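Local coordinates for protein amidase, hydantoinase/carbamoylase family (Burkholderia vietnamiensis, PDB 5I4M) that probably hydrolyses N-carbamoyl-L-amino acids, as a dinuclear-zinc amidase of the peptidase M20 family, at residues R202-A207 and Q386-S391; E238-G243 and R301-V306; R113-Y118 and E405-T410. One frame throughout, in Å; residues are numbered along the deposited sequence.

Interaction 1 of 3, residues R202-A207 and Q386-S391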
loop_
_atom_site.group_PDB
_atom_site.type_symbol
_atom_site.label_atom_id
_atom_site.label_comp_id
_atom_site.label_asym_id
_atom_site.label_seq_id
_atom_site.Cartn_x
_atom_site.Cartn_y
_atom_site.Cartn_z
ATOM N N ARG A 202 -33.919 -23.371 0.579
ATOM C CA ARG A 202 -35.321 -23.043 0.384
ATOM C C ARG A 202 -35.566 -22.771 -1.091
ATOM O O ARG A 202 -34.818 -22.014 -1.716
ATOM C CB ARG A 202 -35.705 -21.803 1.190
ATOM C CG ARG A 202 -35.805 -22.002 2.673
ATOM C CD ARG A 202 -36.548 -20.829 3.260
ATOM N NE ARG A 202 -35.804 -19.579 3.136
ATOM C CZ ARG A 202 -36.356 -18.427 2.774
ATOM N NH1 ARG A 202 -37.649 -18.382 2.470
ATOM N NH2 ARG A 202 -35.621 -17.329 2.711
ATOM N N LYS A 203 -36.613 -23.372 -1.641
ATOM C CA LYS A 203 -37.034 -23.012 -2.984
ATOM C C LYS A 203 -37.552 -21.581 -2.988
ATOM O O LYS A 203 -38.324 -21.184 -2.110
ATOM C CB LYS A 203 -38.115 -23.963 -3.490
ATOM N N LEU A 204 -37.111 -20.803 -3.965
ATOM C CA LEU A 204 -37.651 -19.476 -4.205
ATOM C C LEU A 204 -38.546 -19.527 -5.433
ATOM O O LEU A 204 -38.196 -20.148 -6.439
ATOM C CB LEU A 204 -36.531 -18.453 -4.416
ATOM C CG LEU A 204 -35.440 -18.426 -3.340
ATOM C CD1 LEU A 204 -34.343 -17.412 -3.681
ATOM C CD2 LEU A 204 -36.035 -18.135 -1.966
ATOM N N HIS A 205 -39.704 -18.874 -5.348
ATOM C CA HIS A 205 -40.605 -18.836 -6.493
ATOM C C HIS A 205 -40.048 -17.948 -7.599
ATOM O O HIS A 205 -40.097 -18.312 -8.782
ATOM C CB HIS A 205 -41.985 -18.346 -6.059
ATOM C CG HIS A 205 -42.989 -18.329 -7.164
ATOM N ND1 HIS A 205 -43.374 -19.471 -7.834
ATOM C CD2 HIS A 205 -43.684 -17.311 -7.723
ATOM C CE1 HIS A 205 -44.267 -19.155 -8.755
ATOM N NE2 HIS A 205 -44.471 -17.851 -8.710
ATOM N N ALA A 206 -39.517 -16.783 -7.231
ATOM C CA ALA A 206 -38.918 -15.841 -8.167
ATOM C C ALA A 206 -38.123 -14.832 -7.360
ATOM O O ALA A 206 -38.374 -14.639 -6.170
ATOM C CB ALA A 206 -39.969 -15.129 -9.024
ATOM N N ALA A 207 -37.167 -14.184 -8.025
ATOM C CA ALA A 207 -36.317 -13.195 -7.375
ATOM C C ALA A 207 -36.111 -12.017 -8.315
ATOM O O ALA A 207 -35.988 -12.198 -9.529
ATOM C CB ALA A 207 -34.965 -13.797 -6.978
ATOM N N GLN A 386 -29.190 -18.896 -10.606
ATOM C CA GLN A 386 -28.849 -20.304 -10.772
ATOM C C GLN A 386 -29.854 -21.231 -10.100
ATOM O O GLN A 386 -29.899 -22.422 -10.433
ATOM C CB GLN A 386 -27.447 -20.579 -10.219
ATOM C CG GLN A 386 -26.323 -19.820 -10.941
ATOM C CD GLN A 386 -24.950 -20.368 -10.596
ATOM O OE1 GLN A 386 -24.825 -21.506 -10.146
ATOM N NE2 GLN A 386 -23.912 -19.556 -10.797
ATOM N N VAL A 387 -30.650 -20.729 -9.160
ATOM C CA VAL A 387 -31.544 -21.578 -8.379
ATOM C C VAL A 387 -32.997 -21.147 -8.449
ATOM O O VAL A 387 -33.870 -21.906 -8.002
ATOM C CB VAL A 387 -31.090 -21.667 -6.903
ATOM C CG1 VAL A 387 -29.727 -22.345 -6.821
ATOM C CG2 VAL A 387 -31.064 -20.278 -6.256
ATOM N N ALA A 388 -33.304 -19.980 -9.008
ATOM C CA ALA A 388 -34.685 -19.528 -9.061
ATOM C C ALA A 388 -34.840 -18.601 -10.250
ATOM O O ALA A 388 -33.869 -17.945 -10.646
ATOM C CB ALA A 388 -35.083 -18.796 -7.771
ATOM N N PRO A 389 -36.035 -18.513 -10.834
ATOM C CA PRO A 389 -36.267 -17.522 -11.899
ATOM C C PRO A 389 -35.996 -16.121 -11.373
ATOM O O PRO A 389 -36.617 -15.684 -10.409
ATOM C CB PRO A 389 -37.750 -17.715 -12.253
ATOM C CG PRO A 389 -38.140 -19.033 -11.677
ATOM C CD PRO A 389 -37.242 -19.301 -10.513
ATOM N N THR A 390 -35.051 -15.422 -12.011
ATOM C CA THR A 390 -34.511 -14.162 -11.496
ATOM C C THR A 390 -34.305 -13.171 -12.636
ATOM O O THR A 390 -33.906 -13.567 -13.729
ATOM C CB THR A 390 -33.155 -14.393 -10.803
ATOM O OG1 THR A 390 -33.297 -15.339 -9.738
ATOM C CG2 THR A 390 -32.547 -13.080 -10.260
ATOM N N SER A 391 -34.550 -11.883 -12.382
ATOM C CA SER A 391 -33.988 -10.844 -13.244
ATOM C C SER A 391 -33.788 -9.594 -12.393
ATOM O O SER A 391 -33.944 -9.627 -11.170
ATOM C CB SER A 391 -34.871 -10.591 -14.478
ATOM O OG SER A 391 -36.028 -9.823 -14.173
HETATM O O HOH W 1 -34.886 -21.513 -5.460
#
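Pro389 turns the CD and CG side of its ring toward the chain at His205, with Pro389 CD 3.5 Å from His205 O. His205 has its CB pointed away from segment 386-391; its imidazole stacks on the ring of His139 and hydrogen-bonds through NE2 to Glu431. Ala207 N gives a hydrogen bond to Pro389 O at 2.9 Å, and Ser391 N one to Ala207 O at 3.2 Å. Above the plane of the Ala388 carbonyl sits the Thr390 hydroxyl, with OG1 2.8 Å from Ala388 O. A first torsion that sets OG1 anti to the carbonyl carbon (chi1 -58°) also lets OG1 pass 3.6 Å from Ala207 CB. Ahead of the strands, Leu204 CB meets Ala388 CB at 3.7 Å, and a water links Leu204 N to Val387 O. This is parallel pairing where strands 206-212 and 390-395 begin in the catalytic domain; Ala206 bonds on to Val100 of strand 99-103, and Leu384 of helix 380-384 packs on Ala207 and Thr390. Backbone bonds thus fix the register, small side chains keep the join compact, and the buried threonine hydroxyl is satisfied by its own segment.

Interaction 2 of 3, residues E238-G243 and R301-V306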
loop_
_atom_site.group_PDB
_atom_site.type_symbol
_atom_site.label_atom_id
_atom_site.label_comp_id
_atom_site.label_asym_id
_atom_site.label_seq_id
_atom_site.Cartn_x
_atom_site.Cartn_y
_atom_site.Cartn_z
ATOM N N GLU A 238 -5.496 -12.972 -7.604
ATOM C CA GLU A 238 -4.512 -12.463 -6.663
ATOM C C GLU A 238 -3.135 -12.914 -7.131
ATOM O O GLU A 238 -2.927 -14.101 -7.411
ATOM C CB GLU A 238 -4.788 -12.965 -5.239
ATOM C CG GLU A 238 -6.041 -12.338 -4.612
ATOM C CD GLU A 238 -6.324 -12.811 -3.191
ATOM O OE1 GLU A 238 -7.252 -12.254 -2.561
ATOM O OE2 GLU A 238 -5.624 -13.722 -2.699
ATOM N N ILE A 239 -2.204 -11.974 -7.234
ATOM C CA ILE A 239 -0.856 -12.270 -7.705
ATOM C C ILE A 239 0.130 -11.706 -6.697
ATOM O O ILE A 239 0.017 -10.542 -6.299
ATOM C CB ILE A 239 -0.591 -11.669 -9.098
ATOM C CG1 ILE A 239 -1.530 -12.292 -10.128
ATOM C CG2 ILE A 239 0.855 -11.925 -9.512
ATOM C CD1 ILE A 239 -1.482 -11.617 -11.496
ATOM N N THR A 240 1.086 -12.528 -6.273
ATOM C CA THR A 240 2.226 -12.031 -5.513
ATOM C C THR A 240 3.482 -12.291 -6.332
ATOM O O THR A 240 3.735 -13.432 -6.733
ATOM C CB THR A 240 2.325 -12.701 -4.138
ATOM O OG1 THR A 240 1.168 -12.375 -3.357
ATOM C CG2 THR A 240 3.573 -12.217 -3.402
ATOM N N PHE A 241 4.230 -11.229 -6.623
ATOM C CA PHE A 241 5.579 -11.342 -7.162
ATOM C C PHE A 241 6.570 -11.297 -6.008
ATOM O O PHE A 241 6.462 -10.436 -5.129
ATOM C CB PHE A 241 5.904 -10.183 -8.108
ATOM C CG PHE A 241 5.391 -10.346 -9.506
ATOM C CD1 PHE A 241 5.348 -11.584 -10.113
ATOM C CD2 PHE A 241 4.997 -9.233 -10.229
ATOM C CE1 PHE A 241 4.892 -11.717 -11.424
ATOM C CE2 PHE A 241 4.542 -9.357 -11.527
ATOM C CZ PHE A 241 4.489 -10.607 -12.124
ATOM N N THR A 242 7.555 -12.186 -6.030
ATOM C CA THR A 242 8.651 -12.126 -5.069
ATOM C C THR A 242 9.962 -11.930 -5.818
ATOM O O THR A 242 10.300 -12.721 -6.707
ATOM C CB THR A 242 8.702 -13.382 -4.205
ATOM O OG1 THR A 242 7.438 -13.559 -3.545
ATOM C CG2 THR A 242 9.802 -13.232 -3.152
ATOM N N GLY A 243 10.679 -10.859 -5.479
ATOM C CA GLY A 243 12.018 -10.635 -5.987
ATOM C C GLY A 243 13.004 -10.634 -4.839
ATOM O O GLY A 243 13.000 -11.550 -4.016
ATOM N N ARG A 301 8.677 -7.780 -2.584
ATOM C CA ARG A 301 7.434 -8.537 -2.686
ATOM C C ARG A 301 6.294 -7.574 -2.980
ATOM O O ARG A 301 6.178 -6.538 -2.327
ATOM C CB ARG A 301 7.158 -9.318 -1.392
ATOM C CG ARG A 301 6.035 -10.338 -1.506
ATOM C CD ARG A 301 5.850 -11.145 -0.217
ATOM N NE ARG A 301 5.211 -10.377 0.853
ATOM C CZ ARG A 301 5.820 -9.987 1.973
ATOM N NH1 ARG A 301 7.094 -10.290 2.188
ATOM N NH2 ARG A 301 5.147 -9.292 2.884
ATOM N N VAL A 302 5.461 -7.900 -3.964
ATOM C CA VAL A 302 4.285 -7.076 -4.235
ATOM C C VAL A 302 3.093 -7.997 -4.452
ATOM O O VAL A 302 3.149 -8.918 -5.279
ATOM C CB VAL A 302 4.470 -6.134 -5.440
ATOM C CG1 VAL A 302 3.165 -5.350 -5.691
ATOM C CG2 VAL A 302 5.638 -5.164 -5.199
ATOM N N PHE A 303 2.028 -7.751 -3.700
ATOM C CA PHE A 303 0.735 -8.400 -3.885
ATOM C C PHE A 303 -0.172 -7.451 -4.653
ATOM O O PHE A 303 -0.192 -6.249 -4.373
ATOM C CB PHE A 303 0.112 -8.732 -2.522
ATOM C CG PHE A 303 -1.349 -9.120 -2.578
ATOM C CD1 PHE A 303 -2.346 -8.151 -2.500
ATOM C CD2 PHE A 303 -1.720 -10.451 -2.674
ATOM C CE1 PHE A 303 -3.698 -8.506 -2.544
ATOM C CE2 PHE A 303 -3.065 -10.817 -2.705
ATOM C CZ PHE A 303 -4.053 -9.840 -2.641
ATOM N N PHE A 304 -0.931 -7.985 -5.613
ATOM C CA PHE A 304 -1.910 -7.139 -6.291
ATOM C C PHE A 304 -3.022 -8.006 -6.868
ATOM O O PHE A 304 -2.906 -9.234 -6.957
ATOM C CB PHE A 304 -1.264 -6.262 -7.372
ATOM C CG PHE A 304 -0.593 -7.037 -8.472
ATOM C CD1 PHE A 304 0.691 -7.533 -8.305
ATOM C CD2 PHE A 304 -1.243 -7.258 -9.663
ATOM C CE1 PHE A 304 1.311 -8.247 -9.320
ATOM C CE2 PHE A 304 -0.630 -7.972 -10.678
ATOM C CZ PHE A 304 0.646 -8.467 -10.500
ATOM N N THR A 305 -4.111 -7.341 -7.249
ATOM C CA THR A 305 -5.309 -8.005 -7.743
ATOM C C THR A 305 -5.519 -7.698 -9.216
ATOM O O THR A 305 -5.071 -6.666 -9.729
ATOM C CB THR A 305 -6.554 -7.572 -6.957
ATOM O OG1 THR A 305 -6.742 -6.155 -7.085
ATOM C CG2 THR A 305 -6.394 -7.927 -5.485
ATOM N N VAL A 306 -6.207 -8.606 -9.897
ATOM C CA VAL A 306 -6.635 -8.373 -11.267
ATOM C C VAL A 306 -8.123 -8.645 -11.350
ATOM O O VAL A 306 -8.622 -9.606 -10.755
ATOM C CB VAL A 306 -5.859 -9.238 -12.274
ATOM C CG1 VAL A 306 -6.353 -8.969 -13.691
ATOM C CG2 VAL A 306 -4.394 -8.931 -12.167
#
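Ile239 and Phe304 face each other as a hydrogen-bonded antiparallel pair, and the isoleucine lies over one face of the phenylalanine ring. Ile239 CB stands 4.0 Å from the ring centroid in a CH-pi contact, displaced toward the rim, while Ile239 CG2 reaches Phe304 CZ at 3.6 Å. Phe304 CG takes the crowded position between backbone N and carbonyl carbon (chi1 61°), and the far end of the ring, CE1 and CZ, meets Ile239. Phe241 CD2 comes up to the edge of the same ring, 3.9 Å from Phe304 CE1, with the two ring planes 54° apart. On the opposite face of the sheet Phe303 is handled differently: its CG is anti to the backbone N, and the ring presents its edge to Thr240 OG1, 3.5 Å from Phe303 CD2. Glu238 lays its extended chain past CE2 and CZ of that ring, its carboxylate carbon in the ring plane. Farther along, Thr240 CG2 rests 3.6 Å from Arg301 CG.

Four backbone bonds hold these groups in register: Ile239 with Phe304, and Phe241 with Val302, each exchange N-H and C=O in both directions. The Glu238 carboxylate is drawn onward to a salt bridge with Arg295 of the second subunit, as suits the M20 dimerisation region. Strands 337-350 and 282-291 flank the pair, while helices 259-276 and 313-334 cover the face bearing Ile239, Phe241, Val302 and Phe304.

Interaction 3 of 3, residues R113-Y118 and E405-T410. With ZN (zinc ion), chain C; ZN (zinc ion), chain D; 3PG (3-phosphoglyceric acid), chain E.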
loop_
_atom_site.group_PDB
_atom_site.type_symbol
_atom_site.label_atom_id
_atom_site.label_comp_id
_atom_site.label_asym_id
_atom_site.label_seq_id
_atom_site.Cartn_x
_atom_site.Cartn_y
_atom_site.Cartn_z
ATOM N N ARG A 113 -24.138 6.423 -2.013
ATOM C CA ARG A 113 -25.346 6.310 -1.209
ATOM C C ARG A 113 -26.407 5.411 -1.828
ATOM O O ARG A 113 -27.478 5.254 -1.230
ATOM C CB ARG A 113 -25.931 7.710 -0.969
ATOM C CG ARG A 113 -25.049 8.580 -0.056
ATOM C CD ARG A 113 -25.447 10.065 -0.071
ATOM N NE ARG A 113 -25.283 10.617 -1.410
ATOM C CZ ARG A 113 -26.189 11.347 -2.047
ATOM N NH1 ARG A 113 -27.336 11.663 -1.450
ATOM N NH2 ARG A 113 -25.935 11.774 -3.280
ATOM N N PHE A 114 -26.148 4.806 -2.990
ATOM C CA PHE A 114 -27.197 4.058 -3.672
ATOM C C PHE A 114 -26.822 2.619 -4.022
ATOM O O PHE A 114 -27.701 1.748 -4.070
ATOM C CB PHE A 114 -27.611 4.816 -4.935
ATOM C CG PHE A 114 -28.148 6.190 -4.652
ATOM C CD1 PHE A 114 -29.481 6.364 -4.295
ATOM C CD2 PHE A 114 -27.316 7.304 -4.703
ATOM C CE1 PHE A 114 -29.981 7.626 -4.008
ATOM C CE2 PHE A 114 -27.812 8.575 -4.423
ATOM C CZ PHE A 114 -29.147 8.736 -4.082
ATOM N N ASP A 115 -25.545 2.351 -4.294
ATOM C CA ASP A 115 -25.127 0.999 -4.673
ATOM C C ASP A 115 -25.538 0.018 -3.582
ATOM O O ASP A 115 -25.205 0.207 -2.408
ATOM C CB ASP A 115 -23.611 0.995 -4.904
ATOM C CG ASP A 115 -23.035 -0.376 -5.228
ATOM O OD1 ASP A 115 -23.784 -1.362 -5.430
ATOM O OD2 ASP A 115 -21.779 -0.440 -5.323
ATOM N N GLY A 116 -26.328 -0.986 -3.960
ATOM C CA GLY A 116 -26.811 -1.964 -3.000
ATOM C C GLY A 116 -27.945 -1.512 -2.094
ATOM O O GLY A 116 -28.996 -2.160 -2.030
ATOM N N ILE A 117 -27.748 -0.419 -1.361
ATOM C CA ILE A 117 -28.745 -0.058 -0.356
ATOM C C ILE A 117 -30.076 0.311 -1.012
ATOM O O ILE A 117 -31.146 0.084 -0.434
ATOM C CB ILE A 117 -28.204 1.070 0.554
ATOM C CG1 ILE A 117 -29.206 1.406 1.669
ATOM C CG2 ILE A 117 -27.875 2.312 -0.262
ATOM C CD1 ILE A 117 -29.451 0.265 2.654
ATOM N N TYR A 118 -30.046 0.859 -2.228
ATOM C CA TYR A 118 -31.293 1.156 -2.936
ATOM C C TYR A 118 -32.146 -0.102 -3.103
ATOM O O TYR A 118 -33.359 -0.076 -2.871
ATOM C CB TYR A 118 -30.965 1.784 -4.290
ATOM C CG TYR A 118 -32.127 2.013 -5.245
ATOM C CD1 TYR A 118 -33.364 2.485 -4.799
ATOM C CD2 TYR A 118 -31.961 1.796 -6.609
ATOM C CE1 TYR A 118 -34.400 2.709 -5.696
ATOM C CE2 TYR A 118 -32.992 2.015 -7.505
ATOM C CZ TYR A 118 -34.204 2.479 -7.044
ATOM O OH TYR A 118 -35.221 2.691 -7.950
ATOM N N GLU A 405 -17.716 8.374 -4.060
ATOM C CA GLU A 405 -18.646 8.947 -3.093
ATOM C C GLU A 405 -19.620 9.951 -3.709
ATOM O O GLU A 405 -20.632 10.271 -3.074
ATOM C CB GLU A 405 -17.850 9.590 -1.961
ATOM C CG GLU A 405 -17.063 8.566 -1.155
ATOM C CD GLU A 405 -15.829 9.140 -0.502
ATOM O OE1 GLU A 405 -15.958 9.806 0.542
ATOM O OE2 GLU A 405 -14.724 8.917 -1.031
ATOM N N ILE A 406 -19.358 10.434 -4.930
ATOM C CA ILE A 406 -20.288 11.330 -5.606
ATOM C C ILE A 406 -21.368 10.586 -6.379
ATOM O O ILE A 406 -22.161 11.227 -7.075
ATOM C CB ILE A 406 -19.568 12.285 -6.582
ATOM C CG1 ILE A 406 -18.977 11.497 -7.753
ATOM C CG2 ILE A 406 -18.507 13.108 -5.850
ATOM C CD1 ILE A 406 -18.325 12.359 -8.802
ATOM N N GLU A 407 -21.421 9.262 -6.277
ATOM C CA GLU A 407 -22.500 8.482 -6.871
ATOM C C GLU A 407 -23.853 9.100 -6.535
ATOM O O GLU A 407 -24.094 9.517 -5.397
ATOM C CB GLU A 407 -22.409 7.049 -6.339
ATOM C CG GLU A 407 -23.460 6.086 -6.848
ATOM C CD GLU A 407 -23.433 4.805 -6.061
ATOM O OE1 GLU A 407 -22.579 3.934 -6.360
ATOM O OE2 GLU A 407 -24.238 4.691 -5.108
ATOM N N ASP A 408 -24.735 9.192 -7.532
ATOM C CA ASP A 408 -25.967 9.940 -7.313
ATOM C C ASP A 408 -27.077 9.450 -8.230
ATOM O O ASP A 408 -26.823 8.905 -9.309
ATOM C CB ASP A 408 -25.736 11.440 -7.526
ATOM C CG ASP A 408 -26.726 12.306 -6.757
ATOM O OD1 ASP A 408 -27.486 11.777 -5.907
ATOM O OD2 ASP A 408 -26.722 13.533 -6.998
ATOM N N ALA A 409 -28.316 9.662 -7.782
ATOM C CA ALA A 409 -29.504 9.334 -8.564
ATOM C C ALA A 409 -30.572 10.375 -8.266
ATOM O O ALA A 409 -30.577 10.978 -7.192
ATOM C CB ALA A 409 -30.025 7.935 -8.241
ATOM N N THR A 410 -31.461 10.597 -9.222
ATOM C CA THR A 410 -32.525 11.563 -8.975
ATOM C C THR A 410 -33.684 10.908 -8.228
ATOM O O THR A 410 -33.905 9.701 -8.346
ATOM C CB THR A 410 -33.057 12.134 -10.281
ATOM O OG1 THR A 410 -33.762 11.102 -10.985
ATOM C CG2 THR A 410 -31.922 12.669 -11.135
HETATM ZN ZN ZN C . -24.135 -3.437 -5.738
HETATM ZN ZN ZN D . -20.547 -2.036 -5.418
HETATM C C1 3PG E . -18.605 -6.122 -8.656
HETATM O O1 3PG E . -17.524 -5.517 -8.531
HETATM O O2 3PG E . -19.223 -6.185 -9.741
HETATM C C2 3PG E . -19.170 -6.800 -7.442
HETATM O O3 3PG E . -20.108 -7.819 -7.833
HETATM C C3 3PG E . -19.884 -5.760 -6.609
HETATM O O1P 3PG E . -21.001 -5.254 -7.343
HETATM P P 3PG E . -21.712 -3.862 -6.856
HETATM O O2P 3PG E . -21.867 -3.964 -5.357
HETATM O O3P 3PG E . -20.717 -2.786 -7.268
HETATM O O4P 3PG E . -23.055 -3.859 -7.608
HETATM O O HOH W 2 -23.186 9.112 -2.956
HETATM O O HOH W 3 -28.767 13.113 -3.724
HETATM O O HOH W 4 -24.862 -5.457 -6.142
#
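Glu407 leaves its backbone with CG anti to N (chi1 180°) and continues extended, which carries the carboxylate to the turn at Phe114 and Asp115. There OE2 accepts two backbone N-H groups: Phe114 N at 2.9 Å, nearly along the C-O axis, and Asp115 N at 2.8 Å on the syn side, 30° out of the carboxylate plane. Glu407 OE1 turns to Ser402 OG. Asp115 also has CG anti to its backbone N (chi1 177°); its CB passes 3.4 Å from Glu407 OE1, and its carboxylate bridges the two zinc ions, OD1 to one at 2.1 Å and OD2 to the other at 2.0 Å. This is the dinuclear site of the M20 family: His104 and His211 join the first zinc, Glu150 and His403 the second, and the phosphate of 3-phosphoglyceric acid spans both. Glu407 is a second-shell residue gripping the backbone of the bridging ligand, just before Gly116, the N-cap position of helix 117-132. Ala409 CB sits over the centre of the Phe114 ring, 4.1 Å from its centroid. Arg113 and Asp408 run side by side to a salt bridge, a weak hydrogen bond of 3.1 Å from NH2 to OD1.

In the fold
From the N terminus, the chain first passes 113-118, which opens interaction 3, then 202-207, which opens interaction 1. It runs on along strand 225-242 into the dimerisation region, and interaction 2 closes the shortest loop when 301-306 returns beside 238-243. Segment 386-391 then closes interaction 1, and 405-410 closes interaction 3 last, so the three loops nest without crossing. Interactions 1 and 3 tie early and late parts of the catalytic domain together, at its strands and at its zinc site. Interaction 2 lies out in the dimerisation region, its nearest atoms about 18 Å from interaction 1, yet strand 225-242 reaches back to pair with strand 390-395.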